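Local coordinates for protein cyclin homolog (Herpesvirus saimiri, PDB 2F2C) that is a viral homolog of D-type cyclins that may drive cellular transformation and rapid T-cell proliferation during latent infection of susceptible hosts, at residues F66-V72 / R109-M114; L75-L80 / C101-G105; K96-A100 / E131-E136; A176-I181 / G202-T206. One frame throughout, in Å; residues are numbered along the deposited sequence.

Contact 1. Residues F66-V72 / R109-M114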
loop_
_atom_site.group_PDB
_atom_site.type_symbol
_atom_site.label_atom_id
_atom_site.label_comp_id
_atom_site.label_asym_id
_atom_site.label_seq_id
_atom_site.Cartn_x
_atom_site.Cartn_y
_atom_site.Cartn_z
ATOM N N PHE A 66 -1.638 5.581 21.791
ATOM C CA PHE A 66 -2.516 6.286 20.871
ATOM C C PHE A 66 -3.316 5.353 19.979
ATOM O O PHE A 66 -4.051 5.811 19.104
ATOM C CB PHE A 66 -1.766 7.351 20.081
ATOM C CG PHE A 66 -1.451 8.569 20.896
ATOM C CD1 PHE A 66 -2.435 9.532 21.143
ATOM C CD2 PHE A 66 -0.186 8.749 21.443
ATOM C CE1 PHE A 66 -2.157 10.653 21.900
ATOM C CE2 PHE A 66 0.090 9.878 22.212
ATOM C CZ PHE A 66 -0.896 10.824 22.432
ATOM N N GLU A 67 -3.183 4.049 20.229
ATOM C CA GLU A 67 -3.988 3.009 19.562
ATOM C C GLU A 67 -3.760 2.886 18.046
ATOM O O GLU A 67 -4.677 2.578 17.298
ATOM C CB GLU A 67 -5.492 3.167 19.888
ATOM C CG GLU A 67 -5.973 2.331 21.065
ATOM C CD GLU A 67 -7.356 2.742 21.558
ATOM O OE1 GLU A 67 -8.170 3.280 20.760
ATOM O OE2 GLU A 67 -7.649 2.534 22.760
ATOM N N LEU A 68 -2.525 3.096 17.606
ATOM C CA LEU A 68 -2.201 2.970 16.176
ATOM C C LEU A 68 -2.221 1.524 15.661
ATOM O O LEU A 68 -1.942 0.565 16.401
ATOM C CB LEU A 68 -0.861 3.637 15.837
ATOM C CG LEU A 68 -0.574 4.994 16.481
ATOM C CD1 LEU A 68 0.785 5.443 16.052
ATOM C CD2 LEU A 68 -1.605 6.024 16.091
ATOM N N ASP A 69 -2.557 1.387 14.384
ATOM C CA ASP A 69 -2.576 0.102 13.713
ATOM C C ASP A 69 -1.325 -0.663 13.997
ATOM O O ASP A 69 -0.252 -0.092 14.073
ATOM C CB ASP A 69 -2.747 0.305 12.218
ATOM C CG ASP A 69 -4.208 0.391 11.819
ATOM O OD1 ASP A 69 -4.608 1.371 11.135
ATOM O OD2 ASP A 69 -5.046 -0.477 12.164
ATOM N N LYS A 70 -1.479 -1.969 14.138
ATOM C CA LYS A 70 -0.399 -2.855 14.550
ATOM C C LYS A 70 0.846 -2.746 13.701
ATOM O O LYS A 70 1.908 -3.206 14.110
ATOM C CB LYS A 70 -0.850 -4.311 14.526
ATOM C CG LYS A 70 -1.743 -4.731 15.668
ATOM C CD LYS A 70 -1.024 -4.662 17.011
ATOM C CE LYS A 70 -1.812 -5.352 18.091
ATOM N NZ LYS A 70 -3.232 -5.016 17.838
ATOM N N SER A 71 0.767 -2.125 12.537
ATOM C CA SER A 71 1.933 -2.158 11.682
ATOM C C SER A 71 2.784 -0.858 11.669
ATOM O O SER A 71 3.896 -0.832 11.113
ATOM C CB SER A 71 1.542 -2.625 10.293
ATOM O OG SER A 71 1.583 -1.509 9.490
ATOM N N VAL A 72 2.293 0.195 12.314
ATOM C CA VAL A 72 3.072 1.432 12.484
ATOM C C VAL A 72 4.407 1.236 13.216
ATOM O O VAL A 72 5.451 1.787 12.825
ATOM C CB VAL A 72 2.265 2.472 13.259
ATOM C CG1 VAL A 72 3.077 3.759 13.428
ATOM C CG2 VAL A 72 0.946 2.735 12.543
ATOM N N ARG A 109 1.209 3.810 7.569
ATOM C CA ARG A 109 0.517 2.565 7.877
ATOM C C ARG A 109 -0.734 2.704 8.745
ATOM O O ARG A 109 -1.214 1.716 9.300
ATOM C CB ARG A 109 1.481 1.564 8.519
ATOM C CG ARG A 109 2.464 0.875 7.549
ATOM C CD ARG A 109 1.840 -0.175 6.613
ATOM N NE ARG A 109 2.887 -0.856 5.857
ATOM C CZ ARG A 109 3.140 -2.166 5.907
ATOM N NH1 ARG A 109 2.416 -2.960 6.666
ATOM N NH2 ARG A 109 4.120 -2.694 5.191
ATOM N N THR A 110 -1.274 3.913 8.856
ATOM C CA THR A 110 -2.417 4.156 9.739
ATOM C C THR A 110 -3.337 5.275 9.220
ATOM O O THR A 110 -2.919 6.155 8.464
ATOM C CB THR A 110 -1.926 4.420 11.198
ATOM O OG1 THR A 110 -2.749 3.712 12.140
ATOM C CG2 THR A 110 -2.074 5.889 11.588
ATOM N N VAL A 111 -4.595 5.229 9.623
ATOM C CA VAL A 111 -5.615 6.023 8.947
ATOM C C VAL A 111 -5.647 7.440 9.516
ATOM O O VAL A 111 -5.904 8.401 8.805
ATOM C CB VAL A 111 -7.008 5.315 8.971
ATOM C CG1 VAL A 111 -7.421 4.988 10.385
ATOM C CG2 VAL A 111 -8.057 6.157 8.320
ATOM N N LYS A 112 -5.341 7.554 10.797
ATOM C CA LYS A 112 -5.343 8.829 11.487
ATOM C C LYS A 112 -3.934 9.014 12.043
ATOM O O LYS A 112 -3.612 8.512 13.129
ATOM C CB LYS A 112 -6.377 8.794 12.613
ATOM C CG LYS A 112 -7.010 10.125 12.965
ATOM C CD LYS A 112 -6.010 11.089 13.630
ATOM C CE LYS A 112 -6.708 12.012 14.632
ATOM N NZ LYS A 112 -7.904 12.724 14.025
ATOM N N PRO A 113 -3.102 9.750 11.305
ATOM C CA PRO A 113 -1.667 9.854 11.615
ATOM C C PRO A 113 -1.439 10.530 12.953
ATOM O O PRO A 113 -2.339 11.198 13.479
ATOM C CB PRO A 113 -1.117 10.773 10.520
ATOM C CG PRO A 113 -2.223 10.945 9.522
ATOM C CD PRO A 113 -3.505 10.596 10.168
ATOM N N MET A 114 -0.240 10.362 13.499
ATOM C CA MET A 114 0.179 11.148 14.654
ATOM C C MET A 114 0.502 12.558 14.147
ATOM O O MET A 114 0.974 12.731 13.013
ATOM C CB MET A 114 1.384 10.501 15.318
ATOM C CG MET A 114 1.540 10.833 16.786
ATOM S SD MET A 114 0.662 9.771 17.979
ATOM C CE MET A 114 1.318 8.190 17.473
#
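M114 sets its sulfur against the F66 ring in an oblique Met-aromatic contact: M114 SD is 4.1 Å from the F66 ring centroid and 29° off its normal. L122 and K118 touch the same phenyl group. The R109 guanidinium meets S71 OG at a slant too, and the R109 NH1 to S71 OG bond is weak. The stronger partners of this guanidinium lie beyond the two loops, in salt bridges from NH1 to D154 and from NH2 to E148, while the R109 side-chain carbons CB, CG and CD run past S71 OG.

The third flat group, the D69 carboxylate, takes a hydrogen bond from T110 OG1 to D69 OD1 (3.2 Å) on its anti side, 33° out of plane. T110 OG1 also accepts from D69 N at 3.2 Å, with an N-H...O angle of 157°. V72 CG2 packs on the same threonine, 3.6 Å from T110 CB.

These are the loops that follow helices 49-65 and 94-109 in the N-terminal cyclin domain. With one hydroxyl tying D69 by both its backbone N and OD1, the carboxylate is probably steadied where OD2 bonds to the backbone of another protein chain, consistent with T110 acting as a second-shell residue for that interface.

Contact 2. Residues L75-L80 / C101-G105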
loop_
_atom_site.group_PDB
_atom_site.type_symbol
_atom_site.label_atom_id
_atom_site.label_comp_id
_atom_site.label_asym_id
_atom_site.label_seq_id
_atom_site.Cartn_x
_atom_site.Cartn_y
_atom_site.Cartn_z
ATOM N N LEU A 75 7.258 -0.675 11.297
ATOM C CA LEU A 75 7.747 0.145 10.190
ATOM C C LEU A 75 8.577 1.288 10.716
ATOM O O LEU A 75 9.639 1.595 10.178
ATOM C CB LEU A 75 6.593 0.658 9.343
ATOM C CG LEU A 75 6.778 1.191 7.925
ATOM C CD1 LEU A 75 6.898 2.673 7.958
ATOM C CD2 LEU A 75 7.962 0.579 7.202
ATOM N N SER A 76 8.110 1.893 11.797
ATOM C CA SER A 76 8.835 2.991 12.406
ATOM C C SER A 76 10.191 2.537 12.975
ATOM O O SER A 76 11.102 3.348 13.083
ATOM C CB SER A 76 7.980 3.623 13.498
ATOM O OG SER A 76 8.193 2.914 14.718
ATOM N N VAL A 77 10.311 1.259 13.352
ATOM C CA VAL A 77 11.591 0.662 13.751
ATOM C C VAL A 77 12.510 0.481 12.535
ATOM O O VAL A 77 13.708 0.786 12.567
ATOM C CB VAL A 77 11.380 -0.699 14.428
ATOM C CG1 VAL A 77 12.689 -1.405 14.653
ATOM C CG2 VAL A 77 10.689 -0.533 15.765
ATOM N N SER A 78 11.927 -0.023 11.455
ATOM C CA SER A 78 12.632 -0.227 10.226
ATOM C C SER A 78 13.216 1.080 9.756
ATOM O O SER A 78 14.421 1.149 9.485
ATOM C CB SER A 78 11.684 -0.760 9.184
ATOM O OG SER A 78 12.402 -1.014 7.993
ATOM N N ILE A 79 12.380 2.120 9.687
ATOM C CA ILE A 79 12.832 3.444 9.233
ATOM C C ILE A 79 13.995 3.928 10.076
ATOM O O ILE A 79 14.973 4.444 9.538
ATOM C CB ILE A 79 11.695 4.486 9.258
ATOM C CG1 ILE A 79 10.697 4.250 8.124
ATOM C CG2 ILE A 79 12.247 5.898 9.130
ATOM C CD1 ILE A 79 9.471 5.108 8.256
ATOM N N LEU A 80 13.884 3.733 11.392
ATOM C CA LEU A 80 14.901 4.187 12.350
ATOM C C LEU A 80 16.244 3.544 12.052
ATOM O O LEU A 80 17.223 4.260 11.839
ATOM C CB LEU A 80 14.475 3.928 13.799
ATOM C CG LEU A 80 15.572 3.994 14.883
ATOM C CD1 LEU A 80 16.001 5.438 15.183
ATOM C CD2 LEU A 80 15.167 3.280 16.181
ATOM N N CYS A 101 10.420 9.175 13.188
ATOM C CA CYS A 101 10.166 7.879 12.571
ATOM C C CYS A 101 8.715 7.462 12.765
ATOM O O CYS A 101 8.029 7.139 11.794
ATOM C CB CYS A 101 11.122 6.827 13.100
ATOM S SG CYS A 101 12.839 7.305 12.796
ATOM N N VAL A 102 8.228 7.505 13.999
ATOM C CA VAL A 102 6.812 7.264 14.280
ATOM C C VAL A 102 5.926 8.206 13.467
ATOM O O VAL A 102 4.861 7.807 13.003
ATOM C CB VAL A 102 6.497 7.412 15.788
ATOM C CG1 VAL A 102 5.005 7.444 16.043
ATOM C CG2 VAL A 102 7.121 6.276 16.555
ATOM N N LEU A 103 6.360 9.454 13.290
ATOM C CA LEU A 103 5.583 10.388 12.490
ATOM C C LEU A 103 5.472 9.851 11.061
ATOM O O LEU A 103 4.356 9.678 10.557
ATOM C CB LEU A 103 6.143 11.820 12.527
ATOM C CG LEU A 103 5.333 12.888 11.760
ATOM C CD1 LEU A 103 3.973 13.125 12.376
ATOM C CD2 LEU A 103 6.068 14.202 11.686
ATOM N N ILE A 104 6.609 9.542 10.430
ATOM C CA ILE A 104 6.584 9.037 9.059
ATOM C C ILE A 104 5.765 7.744 8.970
ATOM O O ILE A 104 4.891 7.620 8.090
ATOM C CB ILE A 104 8.027 8.888 8.468
ATOM C CG1 ILE A 104 8.650 10.268 8.228
ATOM C CG2 ILE A 104 8.009 8.168 7.136
ATOM C CD1 ILE A 104 10.148 10.281 8.224
ATOM N N GLY A 105 6.035 6.821 9.902
ATOM C CA GLY A 105 5.373 5.512 9.987
ATOM C C GLY A 105 3.867 5.628 10.096
ATOM O O GLY A 105 3.127 5.058 9.283
#
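Segments L75-L80 and C101-G105 pack with axes 8.2 Å apart and N-to-C directions 126° apart, and the nearest CA pair is S76 and G105, 4.9 Å apart. They belong to helices 72-83 and 94-109 of the N-terminal cyclin box, the five-helix fold in which a central helix is surrounded by the others; helix 94-109, touched here by helices 72-83 and 129-142, fits that central place.

At the C101 end, the cysteine puts its CB on the carbonyl of the facing helix, with C101 CB 3.5 Å from S76 O. The sulfur sits beside its own backbone N, anti to the carbonyl carbon (chi1 -58°), and is thereby turned to the far end of the other segment, where C101 SG rests 3.8 Å from L80 CA and also touches I79 CG2. One turn before L80, S76 CB packs on the main chain of helix 94-109, 3.9 Å from V102 CA. The S76 hydroxyl leans past V102 CG2 and is satisfied within its own helix by F73 O.

The rest is branched aliphatic packing. I79 sends its CD1 across to I104 CG2 (3.6 Å), the two side chains running at a slant to each other, and I139 of helix 129-142 touches both isoleucines. From helix 49-65, M59 touches S76 and L56 touches L80. G105 has no side chain to hold the helices apart, and a leucine branch lies directly on its main chain: L75 CD1 is 3.8 Å from G105 CA.

Contact 3. Residues K96-A100 / E131-E136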
loop_
_atom_site.group_PDB
_atom_site.type_symbol
_atom_site.label_atom_id
_atom_site.label_comp_id
_atom_site.label_asym_id
_atom_site.label_seq_id
_atom_site.Cartn_x
_atom_site.Cartn_y
_atom_site.Cartn_z
ATOM N N LYS A 96 14.396 12.931 19.197
ATOM C CA LYS A 96 13.876 13.643 18.035
ATOM C C LYS A 96 13.824 12.720 16.824
ATOM O O LYS A 96 12.865 12.730 16.055
ATOM C CB LYS A 96 14.749 14.855 17.732
ATOM C CG LYS A 96 14.130 15.869 16.796
ATOM C CD LYS A 96 14.711 17.256 17.041
ATOM C CE LYS A 96 16.093 17.435 16.433
ATOM N NZ LYS A 96 16.001 17.894 15.026
ATOM N N ILE A 97 14.858 11.901 16.670
ATOM C CA ILE A 97 14.926 11.000 15.525
ATOM C C ILE A 97 13.777 10.010 15.590
ATOM O O ILE A 97 13.007 9.881 14.629
ATOM C CB ILE A 97 16.300 10.270 15.462
ATOM C CG1 ILE A 97 17.429 11.290 15.217
ATOM C CG2 ILE A 97 16.277 9.203 14.370
ATOM C CD1 ILE A 97 18.851 10.751 15.385
ATOM N N GLY A 98 13.661 9.339 16.737
ATOM C CA GLY A 98 12.665 8.298 16.937
ATOM C C GLY A 98 11.263 8.857 16.871
ATOM O O GLY A 98 10.325 8.166 16.465
ATOM N N ALA A 99 11.122 10.111 17.286
ATOM C CA ALA A 99 9.851 10.807 17.199
ATOM C C ALA A 99 9.463 10.962 15.742
ATOM O O ALA A 99 8.323 10.720 15.395
ATOM C CB ALA A 99 9.921 12.167 17.883
ATOM N N ALA A 100 10.409 11.338 14.889
ATOM C CA ALA A 100 10.093 11.575 13.483
ATOM C C ALA A 100 9.925 10.295 12.666
ATOM O O ALA A 100 9.346 10.326 11.574
ATOM C CB ALA A 100 11.108 12.482 12.856
ATOM N N GLU A 131 11.663 21.948 14.246
ATOM C CA GLU A 131 12.736 20.993 14.502
ATOM C C GLU A 131 12.318 19.546 14.257
ATOM O O GLU A 131 13.132 18.730 13.831
ATOM C CB GLU A 131 13.261 21.156 15.921
ATOM C CG GLU A 131 13.834 22.535 16.192
ATOM C CD GLU A 131 14.625 22.602 17.486
ATOM O OE1 GLU A 131 15.048 23.725 17.858
ATOM O OE2 GLU A 131 14.829 21.538 18.129
ATOM N N LEU A 132 11.059 19.228 14.536
ATOM C CA LEU A 132 10.525 17.921 14.204
ATOM C C LEU A 132 10.383 17.833 12.679
ATOM O O LEU A 132 10.820 16.865 12.060
ATOM C CB LEU A 132 9.166 17.682 14.887
ATOM C CG LEU A 132 8.769 16.298 15.450
ATOM C CD1 LEU A 132 7.271 16.012 15.288
ATOM C CD2 LEU A 132 9.586 15.138 14.862
ATOM N N ILE A 133 9.786 18.860 12.079
ATOM C CA ILE A 133 9.556 18.901 10.632
ATOM C C ILE A 133 10.862 18.786 9.842
ATOM O O ILE A 133 10.945 18.007 8.897
ATOM C CB ILE A 133 8.763 20.173 10.255
ATOM C CG1 ILE A 133 7.345 20.081 10.832
ATOM C CG2 ILE A 133 8.716 20.373 8.743
ATOM C CD1 ILE A 133 6.717 21.440 11.176
ATOM N N ASN A 134 11.884 19.536 10.241
ATOM C CA ASN A 134 13.189 19.416 9.605
ATOM C C ASN A 134 13.790 18.017 9.740
ATOM O O ASN A 134 14.471 17.535 8.838
ATOM C CB ASN A 134 14.148 20.498 10.108
ATOM C CG ASN A 134 13.926 21.831 9.414
ATOM O OD1 ASN A 134 13.455 22.792 10.024
ATOM N ND2 ASN A 134 14.247 21.890 8.125
ATOM N N GLN A 135 13.505 17.360 10.860
ATOM C CA GLN A 135 13.983 16.001 11.112
ATOM C C GLN A 135 13.239 14.979 10.255
ATOM O O GLN A 135 13.829 13.974 9.839
ATOM C CB GLN A 135 13.871 15.649 12.602
ATOM C CG GLN A 135 14.478 14.309 12.994
ATOM C CD GLN A 135 15.932 14.212 12.613
ATOM O OE1 GLN A 135 16.800 14.727 13.322
ATOM N NE2 GLN A 135 16.207 13.555 11.488
ATOM N N GLU A 136 11.954 15.229 9.996
ATOM C CA GLU A 136 11.183 14.416 9.044
ATOM C C GLU A 136 11.748 14.596 7.640
ATOM O O GLU A 136 11.851 13.638 6.874
ATOM C CB GLU A 136 9.698 14.786 9.054
ATOM C CG GLU A 136 8.819 13.785 8.318
ATOM C CD GLU A 136 7.530 14.391 7.793
ATOM O OE1 GLU A 136 7.595 15.460 7.140
ATOM O OE2 GLU A 136 6.453 13.790 8.007
#
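E131 begins the contact through its backbone: K96 NZ donates to E131 O at 3.2 Å. This ties helix 129-142 to helix 94-109 of the N-terminal cyclin box; the axes of segments 96-100 and 131-136 pass 9.1 Å apart at 70°. The ammonium stands above the carbonyl plane, 40° out of it, while Q135 N reaches the same oxygen from the opposite face, so E131 O is gripped by one bond of its own helix and one from the neighbour. K96 gets there by folding back at its far end, bent at chi3 (78°) and again at chi4. The E131 carboxylate stays close without touching, with OE2 4.9 Å from K96 NZ, perhaps near enough for a weak attraction.

L132 comes next and brings an apolar branch: its CD2 sits 3.7 Å from A100 CB and also reaches the methyl of A99. F127, V116 and L119 also touch this leucine.

One turn after E131, Q135 slants across K96 and I97 of the facing helix, its chain bent at chi2. Its methylene Q135 CG packs 3.8 Å from A100 CB, and Q135 OE1 hangs 4.0 Å from I97 CG1. That oxygen is also in the neighbourhood of K96 NZ, though too far for a bond, and Q135 NE2 has a weak one to Y83.

E136 points its carboxylate past the contact, to K107 in a salt bridge and to the backbone of another protein chain. What it gives A100 is main chain: E136 N lies 4.1 Å from A100 CB.

Contact 4. Residues A176-I181 / G202-T206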
loop_
_atom_site.group_PDB
_atom_site.type_symbol
_atom_site.label_atom_id
_atom_site.label_comp_id
_atom_site.label_asym_id
_atom_site.label_seq_id
_atom_site.Cartn_x
_atom_site.Cartn_y
_atom_site.Cartn_z
ATOM N N ALA A 176 -3.321 -11.455 19.221
ATOM C CA ALA A 176 -2.260 -11.868 20.133
ATOM C C ALA A 176 -0.851 -11.840 19.497
ATOM O O ALA A 176 0.104 -11.304 20.089
ATOM C CB ALA A 176 -2.559 -13.248 20.698
ATOM N N ALA A 177 -0.718 -12.400 18.300
ATOM C CA ALA A 177 0.599 -12.517 17.703
ATOM C C ALA A 177 1.232 -11.186 17.298
ATOM O O ALA A 177 2.451 -11.028 17.428
ATOM C CB ALA A 177 0.604 -13.517 16.551
ATOM N N SER A 178 0.437 -10.231 16.822
ATOM C CA SER A 178 1.001 -8.908 16.498
ATOM C C SER A 178 1.451 -8.153 17.759
ATOM O O SER A 178 2.484 -7.476 17.743
ATOM C CB SER A 178 0.077 -8.046 15.618
ATOM O OG SER A 178 -1.238 -7.934 16.113
ATOM N N THR A 179 0.699 -8.298 18.852
ATOM C CA THR A 179 1.091 -7.706 20.119
ATOM C C THR A 179 2.436 -8.287 20.523
ATOM O O THR A 179 3.374 -7.547 20.825
ATOM C CB THR A 179 0.055 -7.998 21.211
ATOM O OG1 THR A 179 -1.236 -7.557 20.789
ATOM C CG2 THR A 179 0.338 -7.145 22.448
ATOM N N THR A 180 2.516 -9.616 20.515
ATOM C CA THR A 180 3.750 -10.353 20.773
ATOM C C THR A 180 4.919 -9.938 19.857
ATOM O O THR A 180 6.040 -9.681 20.332
ATOM C CB THR A 180 3.469 -11.855 20.635
ATOM O OG1 THR A 180 2.437 -12.234 21.556
ATOM C CG2 THR A 180 4.685 -12.680 21.063
ATOM N N ILE A 181 4.671 -9.864 18.552
ATOM C CA ILE A 181 5.739 -9.431 17.645
ATOM C C ILE A 181 6.191 -7.986 17.951
ATOM O O ILE A 181 7.393 -7.746 18.144
ATOM C CB ILE A 181 5.358 -9.648 16.167
ATOM C CG1 ILE A 181 5.473 -11.124 15.817
ATOM C CG2 ILE A 181 6.285 -8.915 15.282
ATOM C CD1 ILE A 181 4.435 -11.590 14.826
ATOM N N GLY A 202 6.704 -15.316 16.494
ATOM C CA GLY A 202 5.580 -14.699 17.173
ATOM C C GLY A 202 4.364 -15.616 17.206
ATOM O O GLY A 202 3.607 -15.632 18.170
ATOM N N LEU A 203 4.191 -16.398 16.157
ATOM C CA LEU A 203 2.977 -17.153 15.961
ATOM C C LEU A 203 3.048 -18.415 16.790
ATOM O O LEU A 203 2.060 -18.821 17.425
ATOM C CB LEU A 203 2.824 -17.485 14.476
ATOM C CG LEU A 203 1.444 -17.589 13.843
ATOM C CD1 LEU A 203 0.532 -16.435 14.261
ATOM C CD2 LEU A 203 1.602 -17.577 12.340
ATOM N N LEU A 204 4.228 -19.025 16.794
ATOM C CA LEU A 204 4.438 -20.234 17.561
ATOM C C LEU A 204 4.260 -19.964 19.045
ATOM O O LEU A 204 3.595 -20.735 19.735
ATOM C CB LEU A 204 5.813 -20.834 17.286
ATOM C CG LEU A 204 5.998 -21.453 15.903
ATOM C CD1 LEU A 204 7.481 -21.574 15.585
ATOM C CD2 LEU A 204 5.289 -22.796 15.774
ATOM N N THR A 205 4.854 -18.870 19.522
ATOM C CA THR A 205 4.742 -18.445 20.919
ATOM C C THR A 205 3.286 -18.338 21.314
ATOM O O THR A 205 2.874 -18.888 22.348
ATOM C CB THR A 205 5.380 -17.064 21.100
ATOM O OG1 THR A 205 6.630 -17.024 20.405
ATOM C CG2 THR A 205 5.750 -16.824 22.573
ATOM N N THR A 206 2.524 -17.629 20.485
ATOM C CA THR A 206 1.114 -17.397 20.707
ATOM C C THR A 206 0.342 -18.718 20.787
ATOM O O THR A 206 -0.297 -19.004 21.806
ATOM C CB THR A 206 0.579 -16.489 19.590
ATOM O OG1 THR A 206 1.193 -15.199 19.703
ATOM C CG2 THR A 206 -0.914 -16.214 19.758
#
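T206 meets A176 and A177 where helices 195-208 and 170-184 cross in the second cyclin domain; the axes of segments 176-181 and 202-206 pass 8.6 Å apart, their directions 120° apart.

The polar side chains at this crossing bond inside their own helices. T206 OG1 donates to G202 O at 2.9 Å, tilted 20° from the carbonyl plane, and T180 OG1 does the same to A176 O, standing farther above the plane. Each carbonyl also takes its usual helical N-H, so each carries two bonds. The hydroxyls of T180 and T206 approach to 3.7 Å between their OG1 atoms without bonding, as the two side chains slide past one another in opposite directions.

Van der Waals packing does the joining. With its hydroxyl beside the backbone N (chi1 -66°), T206 lays OG1 3.4 Å from A177 CA and extends the other branch to A176, CG2 to CB 3.5 Å. The A177 methyl touches both T206 OG1 and L203 CD1, the latter at 3.7 Å. Because G202 carries no side chain, I181 can lie straight on its backbone, I181 CG1 3.8 Å from G202 CA.

Among the neighbours, L156 of helix 156-162 touches A177, I181 and L203 and thus packs on both partners, while helix 232-247 meets T205 through K239 and S243. The loop residue K70 of the first domain rests on S178 and T179.

How the contacts relate
Contacts 1, 2 and 3 share the N-terminal cyclin domain, and helix 94-109 runs through contacts 2 and 3 and leads into the second loop of contact 1. Contacts 1 and 2 touch, centres about 11 Å apart, with V72 CG1 3.9 Å from G105 C. Contacts 2 and 3 are equally near, I104 CG1 reaching E136 CG at 3.5 Å. Contact 4 stands in the second domain, its centre about 30 Å from that of contact 3; K70 links it to contact 1. The 120° crossing of contact 4 is close to the 126° of contact 2, consistent with two related cyclin folds. Another protein chain reaches contacts 1, 2 and 3 but does not touch the segments of contact 4.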